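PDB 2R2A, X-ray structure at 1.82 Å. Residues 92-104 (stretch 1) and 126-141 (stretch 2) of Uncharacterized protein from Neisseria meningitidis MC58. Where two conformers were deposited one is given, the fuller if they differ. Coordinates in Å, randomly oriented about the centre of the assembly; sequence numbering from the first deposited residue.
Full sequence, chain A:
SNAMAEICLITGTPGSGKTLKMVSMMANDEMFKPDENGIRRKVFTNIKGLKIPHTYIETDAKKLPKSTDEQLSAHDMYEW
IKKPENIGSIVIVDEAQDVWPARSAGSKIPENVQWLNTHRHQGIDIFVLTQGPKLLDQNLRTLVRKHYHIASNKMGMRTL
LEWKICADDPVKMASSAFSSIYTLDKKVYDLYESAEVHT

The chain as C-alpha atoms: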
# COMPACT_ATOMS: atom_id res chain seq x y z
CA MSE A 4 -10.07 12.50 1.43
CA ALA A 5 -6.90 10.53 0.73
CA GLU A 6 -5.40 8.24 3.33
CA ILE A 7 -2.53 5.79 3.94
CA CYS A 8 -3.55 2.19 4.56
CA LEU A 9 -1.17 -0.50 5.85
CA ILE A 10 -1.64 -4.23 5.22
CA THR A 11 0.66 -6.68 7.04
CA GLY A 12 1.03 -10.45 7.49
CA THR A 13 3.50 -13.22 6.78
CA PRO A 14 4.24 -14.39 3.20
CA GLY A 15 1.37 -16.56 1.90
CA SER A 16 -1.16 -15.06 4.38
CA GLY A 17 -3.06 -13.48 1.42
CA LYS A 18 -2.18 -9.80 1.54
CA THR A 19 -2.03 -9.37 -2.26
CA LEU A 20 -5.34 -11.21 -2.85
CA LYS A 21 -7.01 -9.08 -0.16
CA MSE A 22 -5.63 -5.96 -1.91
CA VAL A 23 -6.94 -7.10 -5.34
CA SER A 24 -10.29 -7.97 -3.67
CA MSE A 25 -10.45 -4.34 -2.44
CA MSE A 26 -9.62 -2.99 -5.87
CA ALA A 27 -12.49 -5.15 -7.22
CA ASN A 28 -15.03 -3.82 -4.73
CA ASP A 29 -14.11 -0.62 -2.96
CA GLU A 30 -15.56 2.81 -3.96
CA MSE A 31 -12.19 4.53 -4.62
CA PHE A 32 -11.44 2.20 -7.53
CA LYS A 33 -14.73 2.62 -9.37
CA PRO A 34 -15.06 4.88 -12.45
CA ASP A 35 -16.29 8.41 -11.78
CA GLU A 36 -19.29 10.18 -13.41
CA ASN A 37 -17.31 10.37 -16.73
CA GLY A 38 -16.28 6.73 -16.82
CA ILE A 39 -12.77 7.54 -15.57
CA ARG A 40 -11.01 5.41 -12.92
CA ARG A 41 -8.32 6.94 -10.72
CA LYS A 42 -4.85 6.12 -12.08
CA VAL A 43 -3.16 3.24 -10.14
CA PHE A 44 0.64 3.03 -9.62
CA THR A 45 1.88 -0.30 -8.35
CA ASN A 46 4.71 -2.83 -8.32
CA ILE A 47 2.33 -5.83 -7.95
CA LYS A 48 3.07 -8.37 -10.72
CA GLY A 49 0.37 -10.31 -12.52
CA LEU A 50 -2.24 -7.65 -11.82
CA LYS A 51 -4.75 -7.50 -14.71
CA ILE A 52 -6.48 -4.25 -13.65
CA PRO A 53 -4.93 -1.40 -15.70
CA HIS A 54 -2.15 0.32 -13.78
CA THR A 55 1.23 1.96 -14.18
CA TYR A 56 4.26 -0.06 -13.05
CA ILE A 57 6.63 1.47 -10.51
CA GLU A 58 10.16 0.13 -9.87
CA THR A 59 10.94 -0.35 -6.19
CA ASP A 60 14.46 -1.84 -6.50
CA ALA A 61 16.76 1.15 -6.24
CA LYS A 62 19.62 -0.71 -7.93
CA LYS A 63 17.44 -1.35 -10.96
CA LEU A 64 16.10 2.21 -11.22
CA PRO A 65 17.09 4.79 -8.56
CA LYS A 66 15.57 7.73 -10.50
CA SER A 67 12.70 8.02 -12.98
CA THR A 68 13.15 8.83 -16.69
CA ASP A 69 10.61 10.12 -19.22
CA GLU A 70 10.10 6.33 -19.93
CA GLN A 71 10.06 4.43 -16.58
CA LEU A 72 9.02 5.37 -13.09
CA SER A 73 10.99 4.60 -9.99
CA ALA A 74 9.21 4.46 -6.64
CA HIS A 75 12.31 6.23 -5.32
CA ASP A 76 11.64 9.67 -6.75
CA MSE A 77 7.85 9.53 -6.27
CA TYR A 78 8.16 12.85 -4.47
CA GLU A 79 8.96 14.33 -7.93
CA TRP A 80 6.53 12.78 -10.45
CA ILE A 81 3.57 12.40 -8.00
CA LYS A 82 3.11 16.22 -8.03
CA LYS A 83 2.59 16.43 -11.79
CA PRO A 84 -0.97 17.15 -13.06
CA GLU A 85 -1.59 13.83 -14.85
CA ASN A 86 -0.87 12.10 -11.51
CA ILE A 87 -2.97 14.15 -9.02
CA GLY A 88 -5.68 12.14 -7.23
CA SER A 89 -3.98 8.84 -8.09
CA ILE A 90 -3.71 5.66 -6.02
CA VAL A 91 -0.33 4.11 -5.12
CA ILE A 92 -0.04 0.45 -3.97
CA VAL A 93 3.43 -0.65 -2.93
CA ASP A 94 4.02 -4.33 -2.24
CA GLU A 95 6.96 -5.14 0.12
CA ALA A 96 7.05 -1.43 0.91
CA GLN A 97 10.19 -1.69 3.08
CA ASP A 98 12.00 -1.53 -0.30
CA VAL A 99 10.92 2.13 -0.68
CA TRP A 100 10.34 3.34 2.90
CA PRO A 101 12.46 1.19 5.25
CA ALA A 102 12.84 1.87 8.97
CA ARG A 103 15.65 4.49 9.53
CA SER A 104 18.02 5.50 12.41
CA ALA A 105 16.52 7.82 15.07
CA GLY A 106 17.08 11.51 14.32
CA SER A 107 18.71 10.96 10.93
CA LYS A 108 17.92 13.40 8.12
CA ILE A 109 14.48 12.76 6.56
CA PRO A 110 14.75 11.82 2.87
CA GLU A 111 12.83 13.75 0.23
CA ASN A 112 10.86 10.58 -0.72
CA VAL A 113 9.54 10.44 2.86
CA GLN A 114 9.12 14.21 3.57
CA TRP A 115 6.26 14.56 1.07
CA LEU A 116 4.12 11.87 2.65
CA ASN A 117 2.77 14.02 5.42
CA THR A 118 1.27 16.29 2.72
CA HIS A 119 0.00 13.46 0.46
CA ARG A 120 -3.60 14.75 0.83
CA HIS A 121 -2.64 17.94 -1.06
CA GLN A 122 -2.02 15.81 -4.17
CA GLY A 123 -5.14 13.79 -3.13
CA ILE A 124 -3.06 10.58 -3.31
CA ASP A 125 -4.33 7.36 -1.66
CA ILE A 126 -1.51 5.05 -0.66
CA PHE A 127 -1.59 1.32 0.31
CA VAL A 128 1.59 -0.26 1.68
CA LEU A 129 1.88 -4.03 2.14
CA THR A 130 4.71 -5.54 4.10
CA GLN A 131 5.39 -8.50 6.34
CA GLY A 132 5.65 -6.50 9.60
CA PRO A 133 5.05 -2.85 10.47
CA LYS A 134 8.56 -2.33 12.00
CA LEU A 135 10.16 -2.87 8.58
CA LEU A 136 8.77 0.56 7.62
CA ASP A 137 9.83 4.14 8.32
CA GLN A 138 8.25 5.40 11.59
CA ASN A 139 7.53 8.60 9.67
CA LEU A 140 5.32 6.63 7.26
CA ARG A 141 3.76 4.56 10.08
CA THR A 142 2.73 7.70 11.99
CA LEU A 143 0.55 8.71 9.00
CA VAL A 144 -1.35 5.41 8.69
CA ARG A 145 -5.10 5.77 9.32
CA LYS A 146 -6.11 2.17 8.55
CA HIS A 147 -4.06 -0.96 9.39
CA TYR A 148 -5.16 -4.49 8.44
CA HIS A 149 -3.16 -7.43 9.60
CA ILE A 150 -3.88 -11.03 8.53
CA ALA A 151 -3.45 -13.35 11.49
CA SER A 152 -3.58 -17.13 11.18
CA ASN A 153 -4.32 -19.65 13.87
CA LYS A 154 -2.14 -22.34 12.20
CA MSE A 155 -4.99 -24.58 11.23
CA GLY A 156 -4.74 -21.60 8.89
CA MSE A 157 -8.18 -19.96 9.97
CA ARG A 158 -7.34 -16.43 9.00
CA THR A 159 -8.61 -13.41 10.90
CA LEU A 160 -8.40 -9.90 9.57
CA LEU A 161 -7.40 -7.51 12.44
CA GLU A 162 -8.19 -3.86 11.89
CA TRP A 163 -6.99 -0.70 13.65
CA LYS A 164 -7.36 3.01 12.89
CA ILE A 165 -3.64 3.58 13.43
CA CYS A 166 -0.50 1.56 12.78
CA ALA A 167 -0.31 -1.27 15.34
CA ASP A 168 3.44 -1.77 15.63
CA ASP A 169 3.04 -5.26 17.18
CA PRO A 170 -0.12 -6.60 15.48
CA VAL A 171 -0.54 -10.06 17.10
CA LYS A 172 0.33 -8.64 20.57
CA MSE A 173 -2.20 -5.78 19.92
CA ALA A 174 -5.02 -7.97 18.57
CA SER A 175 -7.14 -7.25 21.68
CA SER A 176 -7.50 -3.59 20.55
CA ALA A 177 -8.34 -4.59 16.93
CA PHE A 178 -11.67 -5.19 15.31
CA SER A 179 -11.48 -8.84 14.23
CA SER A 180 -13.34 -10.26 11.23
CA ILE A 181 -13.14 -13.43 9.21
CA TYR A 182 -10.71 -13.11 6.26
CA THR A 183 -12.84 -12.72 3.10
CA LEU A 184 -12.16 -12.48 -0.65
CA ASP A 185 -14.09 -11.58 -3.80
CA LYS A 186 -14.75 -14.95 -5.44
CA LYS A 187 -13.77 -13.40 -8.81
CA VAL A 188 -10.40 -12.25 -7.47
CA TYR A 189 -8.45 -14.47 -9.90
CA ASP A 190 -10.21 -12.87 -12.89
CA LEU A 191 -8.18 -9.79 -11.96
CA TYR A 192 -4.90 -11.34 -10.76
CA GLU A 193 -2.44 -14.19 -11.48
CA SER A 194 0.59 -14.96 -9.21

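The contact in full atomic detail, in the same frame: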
# COMPACT_ATOMS: atom_id res chain seq x y z
N ILE A 92 -0.02 1.70 -4.77
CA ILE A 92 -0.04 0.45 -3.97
C ILE A 92 1.37 -0.14 -4.05
O ILE A 92 1.86 -0.48 -5.16
CB ILE A 92 -1.05 -0.60 -4.53
CG1 ILE A 92 -2.46 0.03 -4.58
CG2 ILE A 92 -0.98 -1.94 -3.75
CD1 ILE A 92 -3.50 -0.76 -5.47
N VAL A 93 2.04 -0.25 -2.90
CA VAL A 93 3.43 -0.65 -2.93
C VAL A 93 3.50 -1.97 -2.17
O VAL A 93 3.24 -2.03 -0.98
CB VAL A 93 4.34 0.45 -2.33
CG1 VAL A 93 5.76 -0.05 -2.20
CG2 VAL A 93 4.33 1.73 -3.24
N ASP A 94 3.81 -3.04 -2.88
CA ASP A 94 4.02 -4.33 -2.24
C ASP A 94 5.47 -4.39 -1.70
O ASP A 94 6.42 -3.86 -2.33
CB ASP A 94 3.73 -5.45 -3.25
CG ASP A 94 3.73 -6.82 -2.60
OD1 ASP A 94 3.30 -6.91 -1.43
OD2 ASP A 94 4.13 -7.81 -3.24
N GLU A 95 5.64 -5.04 -0.56
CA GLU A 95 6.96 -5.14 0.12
C GLU A 95 7.55 -3.73 0.25
O GLU A 95 8.64 -3.45 -0.22
CB GLU A 95 7.91 -6.12 -0.60
CG GLU A 95 7.50 -7.64 -0.45
CD GLU A 95 7.39 -8.17 1.03
OE1 GLU A 95 8.39 -8.34 1.73
OE2 GLU A 95 6.26 -8.42 1.50
N ALA A 96 6.78 -2.86 0.89
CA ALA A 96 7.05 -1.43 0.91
C ALA A 96 8.34 -1.04 1.62
O ALA A 96 8.74 0.12 1.51
CB ALA A 96 5.86 -0.69 1.57
N GLN A 97 8.92 -1.95 2.42
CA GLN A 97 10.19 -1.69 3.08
C GLN A 97 11.30 -1.45 2.06
O GLN A 97 12.32 -0.91 2.40
CB GLN A 97 10.58 -2.83 4.07
CG GLN A 97 10.98 -4.17 3.48
CD GLN A 97 9.80 -5.10 3.13
OE1 GLN A 97 8.67 -4.68 3.05
NE2 GLN A 97 10.09 -6.38 2.91
N ASP A 98 11.05 -1.81 0.80
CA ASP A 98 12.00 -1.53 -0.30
C ASP A 98 12.05 -0.04 -0.67
O ASP A 98 13.03 0.40 -1.30
CB ASP A 98 11.62 -2.35 -1.54
CG ASP A 98 11.84 -3.84 -1.32
OD1 ASP A 98 12.52 -4.21 -0.32
OD2 ASP A 98 11.33 -4.64 -2.11
N VAL A 99 11.01 0.71 -0.31
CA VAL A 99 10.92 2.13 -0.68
C VAL A 99 11.08 2.99 0.56
O VAL A 99 11.81 4.01 0.52
CB VAL A 99 9.54 2.48 -1.29
CG1 VAL A 99 9.50 3.93 -1.75
CG2 VAL A 99 9.18 1.54 -2.41
N TRP A 100 10.43 2.58 1.66
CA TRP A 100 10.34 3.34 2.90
C TRP A 100 10.73 2.46 4.09
O TRP A 100 9.89 2.15 4.95
CB TRP A 100 8.90 3.85 3.10
CG TRP A 100 8.46 4.82 2.01
CD1 TRP A 100 9.02 6.03 1.74
CD2 TRP A 100 7.40 4.65 1.07
NE1 TRP A 100 8.38 6.63 0.68
CE2 TRP A 100 7.35 5.82 0.27
CE3 TRP A 100 6.46 3.64 0.85
CZ2 TRP A 100 6.45 5.97 -0.77
CZ3 TRP A 100 5.53 3.81 -0.16
CH2 TRP A 100 5.53 4.98 -0.96
N PRO A 101 12.01 2.04 4.15
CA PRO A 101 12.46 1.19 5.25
C PRO A 101 12.52 1.98 6.56
O PRO A 101 12.61 3.23 6.53
CB PRO A 101 13.91 0.80 4.83
CG PRO A 101 14.36 1.94 3.94
CD PRO A 101 13.12 2.36 3.20
N ALA A 102 12.49 1.26 7.68
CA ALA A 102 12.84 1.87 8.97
C ALA A 102 14.23 2.58 8.87
O ALA A 102 15.14 2.07 8.18
CB ALA A 102 12.88 0.81 10.02
N ARG A 103 14.38 3.73 9.54
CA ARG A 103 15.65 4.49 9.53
C ARG A 103 16.18 4.78 10.95
O ARG A 103 15.42 4.70 11.89
CB ARG A 103 15.45 5.80 8.78
CG ARG A 103 15.27 5.61 7.29
CD ARG A 103 15.05 6.95 6.56
NE ARG A 103 16.10 7.96 6.81
CZ ARG A 103 17.30 8.04 6.21
NH1 ARG A 103 17.71 7.17 5.29
NH2 ARG A 103 18.12 9.05 6.53
N SER A 104 17.47 5.11 11.10
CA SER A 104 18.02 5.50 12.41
C SER A 104 17.27 6.69 13.01
O SER A 104 16.82 7.57 12.27
CB SER A 104 19.48 5.91 12.27
OG SER A 104 20.18 4.91 11.56
N ILE A 126 -2.68 5.90 -0.64
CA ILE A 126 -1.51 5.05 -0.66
C ILE A 126 -1.84 3.78 0.12
O ILE A 126 -2.47 3.87 1.16
CB ILE A 126 -0.31 5.75 0.05
CG1 ILE A 126 0.07 7.05 -0.68
CG2 ILE A 126 0.89 4.76 0.16
CD1 ILE A 126 1.03 8.00 0.11
N PHE A 127 -1.50 2.62 -0.43
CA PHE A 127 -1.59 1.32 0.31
C PHE A 127 -0.17 0.78 0.38
O PHE A 127 0.49 0.68 -0.65
CB PHE A 127 -2.45 0.31 -0.45
CG PHE A 127 -3.88 0.71 -0.54
CD1 PHE A 127 -4.80 0.22 0.38
CD2 PHE A 127 -4.31 1.63 -1.53
CE1 PHE A 127 -6.17 0.61 0.32
CE2 PHE A 127 -5.67 2.04 -1.57
CZ PHE A 127 -6.58 1.53 -0.67
N VAL A 128 0.28 0.37 1.58
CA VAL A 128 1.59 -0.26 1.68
C VAL A 128 1.40 -1.64 2.30
O VAL A 128 0.65 -1.79 3.24
CB VAL A 128 2.59 0.57 2.55
CG1 VAL A 128 3.20 1.73 1.69
CG2 VAL A 128 1.94 1.07 3.82
N LEU A 129 1.96 -2.65 1.65
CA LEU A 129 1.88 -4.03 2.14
C LEU A 129 3.28 -4.41 2.58
O LEU A 129 4.30 -4.05 1.90
CB LEU A 129 1.45 -4.97 1.00
CG LEU A 129 -0.02 -4.93 0.56
CD1 LEU A 129 -0.35 -3.59 -0.02
CD2 LEU A 129 -0.26 -6.05 -0.48
N THR A 130 3.38 -5.11 3.72
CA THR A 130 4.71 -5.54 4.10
C THR A 130 4.46 -6.69 5.07
O THR A 130 3.30 -6.93 5.46
CB THR A 130 5.58 -4.39 4.73
OG1 THR A 130 6.91 -4.90 5.01
CG2 THR A 130 4.98 -3.89 6.04
N GLN A 131 5.53 -7.37 5.47
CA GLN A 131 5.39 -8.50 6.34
C GLN A 131 5.23 -8.09 7.81
O GLN A 131 4.64 -8.86 8.60
CB GLN A 131 6.62 -9.42 6.20
CG GLN A 131 6.60 -10.07 4.83
CD GLN A 131 7.86 -10.82 4.52
OE1 GLN A 131 8.20 -11.72 5.24
NE2 GLN A 131 8.58 -10.41 3.45
N GLY A 132 5.75 -6.93 8.20
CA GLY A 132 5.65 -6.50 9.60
C GLY A 132 5.80 -4.98 9.64
O GLY A 132 6.61 -4.42 8.90
N PRO A 133 5.03 -4.32 10.52
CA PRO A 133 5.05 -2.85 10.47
C PRO A 133 6.46 -2.27 10.74
O PRO A 133 6.81 -1.26 10.16
CB PRO A 133 4.08 -2.43 11.61
CG PRO A 133 3.40 -3.61 12.02
CD PRO A 133 4.14 -4.85 11.58
N LYS A 134 7.26 -2.93 11.59
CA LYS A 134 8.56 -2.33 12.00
C LYS A 134 9.64 -2.39 10.93
O LYS A 134 10.76 -1.91 11.14
CB LYS A 134 9.04 -2.96 13.30
CG LYS A 134 8.08 -2.66 14.48
CD LYS A 134 8.56 -3.40 15.69
CE LYS A 134 7.92 -2.80 16.94
NZ LYS A 134 8.11 -3.65 18.16
N LEU A 135 9.29 -2.92 9.76
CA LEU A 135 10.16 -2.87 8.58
C LEU A 135 10.09 -1.52 7.91
O LEU A 135 10.94 -1.22 7.07
CB LEU A 135 9.80 -4.00 7.60
CG LEU A 135 10.14 -5.44 8.07
CD1 LEU A 135 9.54 -6.53 7.11
CD2 LEU A 135 11.68 -5.59 8.14
N LEU A 136 9.07 -0.71 8.29
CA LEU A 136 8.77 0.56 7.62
C LEU A 136 9.22 1.75 8.44
O LEU A 136 9.26 1.68 9.64
CB LEU A 136 7.27 0.71 7.33
CG LEU A 136 6.65 -0.43 6.53
CD1 LEU A 136 5.16 -0.20 6.35
CD2 LEU A 136 7.34 -0.44 5.16
N ASP A 137 9.48 2.85 7.74
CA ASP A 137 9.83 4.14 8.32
C ASP A 137 8.74 4.53 9.34
O ASP A 137 7.54 4.47 9.01
CB ASP A 137 9.90 5.17 7.18
CG ASP A 137 10.66 6.42 7.56
OD1 ASP A 137 10.50 6.88 8.71
OD2 ASP A 137 11.41 6.95 6.69
N GLN A 138 9.16 4.87 10.56
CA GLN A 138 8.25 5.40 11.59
C GLN A 138 7.48 6.60 11.08
O GLN A 138 6.32 6.82 11.45
CB GLN A 138 9.04 5.79 12.87
CG GLN A 138 9.37 4.58 13.77
CD GLN A 138 9.99 4.92 15.13
OE1 GLN A 138 10.06 4.05 16.02
NE2 GLN A 138 10.44 6.16 15.31
N ASN A 139 8.13 7.38 10.20
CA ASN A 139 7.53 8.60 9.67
C ASN A 139 6.39 8.28 8.69
O ASN A 139 5.44 9.06 8.56
CB ASN A 139 8.63 9.52 9.08
CG ASN A 139 9.39 10.30 10.18
OD1 ASN A 139 8.77 10.82 11.12
ND2 ASN A 139 10.71 10.42 10.03
N LEU A 140 6.45 7.11 8.05
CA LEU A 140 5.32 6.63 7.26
C LEU A 140 4.25 6.02 8.17
O LEU A 140 3.05 6.26 7.98
CB LEU A 140 5.78 5.56 6.24
CG LEU A 140 4.79 4.75 5.39
CD1 LEU A 140 3.87 5.62 4.56
CD2 LEU A 140 5.65 3.80 4.45
N ARG A 141 4.68 5.25 9.17
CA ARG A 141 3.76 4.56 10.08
C ARG A 141 2.87 5.54 10.84
O ARG A 141 1.67 5.28 11.07
CB ARG A 141 4.53 3.70 11.07
CG ARG A 141 5.00 2.38 10.48
CD ARG A 141 5.64 1.51 11.53
NE ARG A 141 7.12 1.64 11.62
CZ ARG A 141 7.80 1.46 12.75
NH1 ARG A 141 7.14 1.21 13.88
NH2 ARG A 141 9.14 1.55 12.78
O HOH W 1 12.46 5.31 4.78
O HOH W 2 11.98 4.55 11.13

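The two stretches first run side by side as parallel strands, I92 opposite F127 (CA–CA 4.6 Å) and V93 opposite V128 (5.0 Å). V93 N donates to F127 O (2.9 Å, 164°) and L129 N to V93 O (3.0 Å, 173°), so V93 is bonded through both its amide and its carbonyl. The chain then turns into a 3-10 segment, and A96 N, rather than E95 N, bonds L129 O (2.9 Å, 166°); E95 N lies 3.0 Å from L129 O, but its angle is poor. A second backbone clasp forms around P101 and L136: D137 N donates to W100 O (2.9 Å) and A102 N to L135 O (3.0 Å). P101, lacking an amide hydrogen, needs no partner there.

Buried apolar side chains make contact across the two stretches. V128 CG1 lies 3.6 Å from both A96 CB and W100 CZ3, while L140 CD2 reaches W100 CB at 3.5 Å. The small A96 also admits L136 CD2, 3.9 Å from A96 CB. Polar groups pair as well: the buried T130 OG1 donates to the partly exposed Q97 OE1 (2.6 Å), and E95 OE1 accepts from Q131 NE2 (2.7 Å) and Q97 NE2 (2.9 Å). D137 OD1 caps the helix through N139 N (2.8 Å), leaving OD2 to accept from water 1, which also donates to P101 O (2.7 Å each). The contact buries 902 Å² between the stretches, both sides summed.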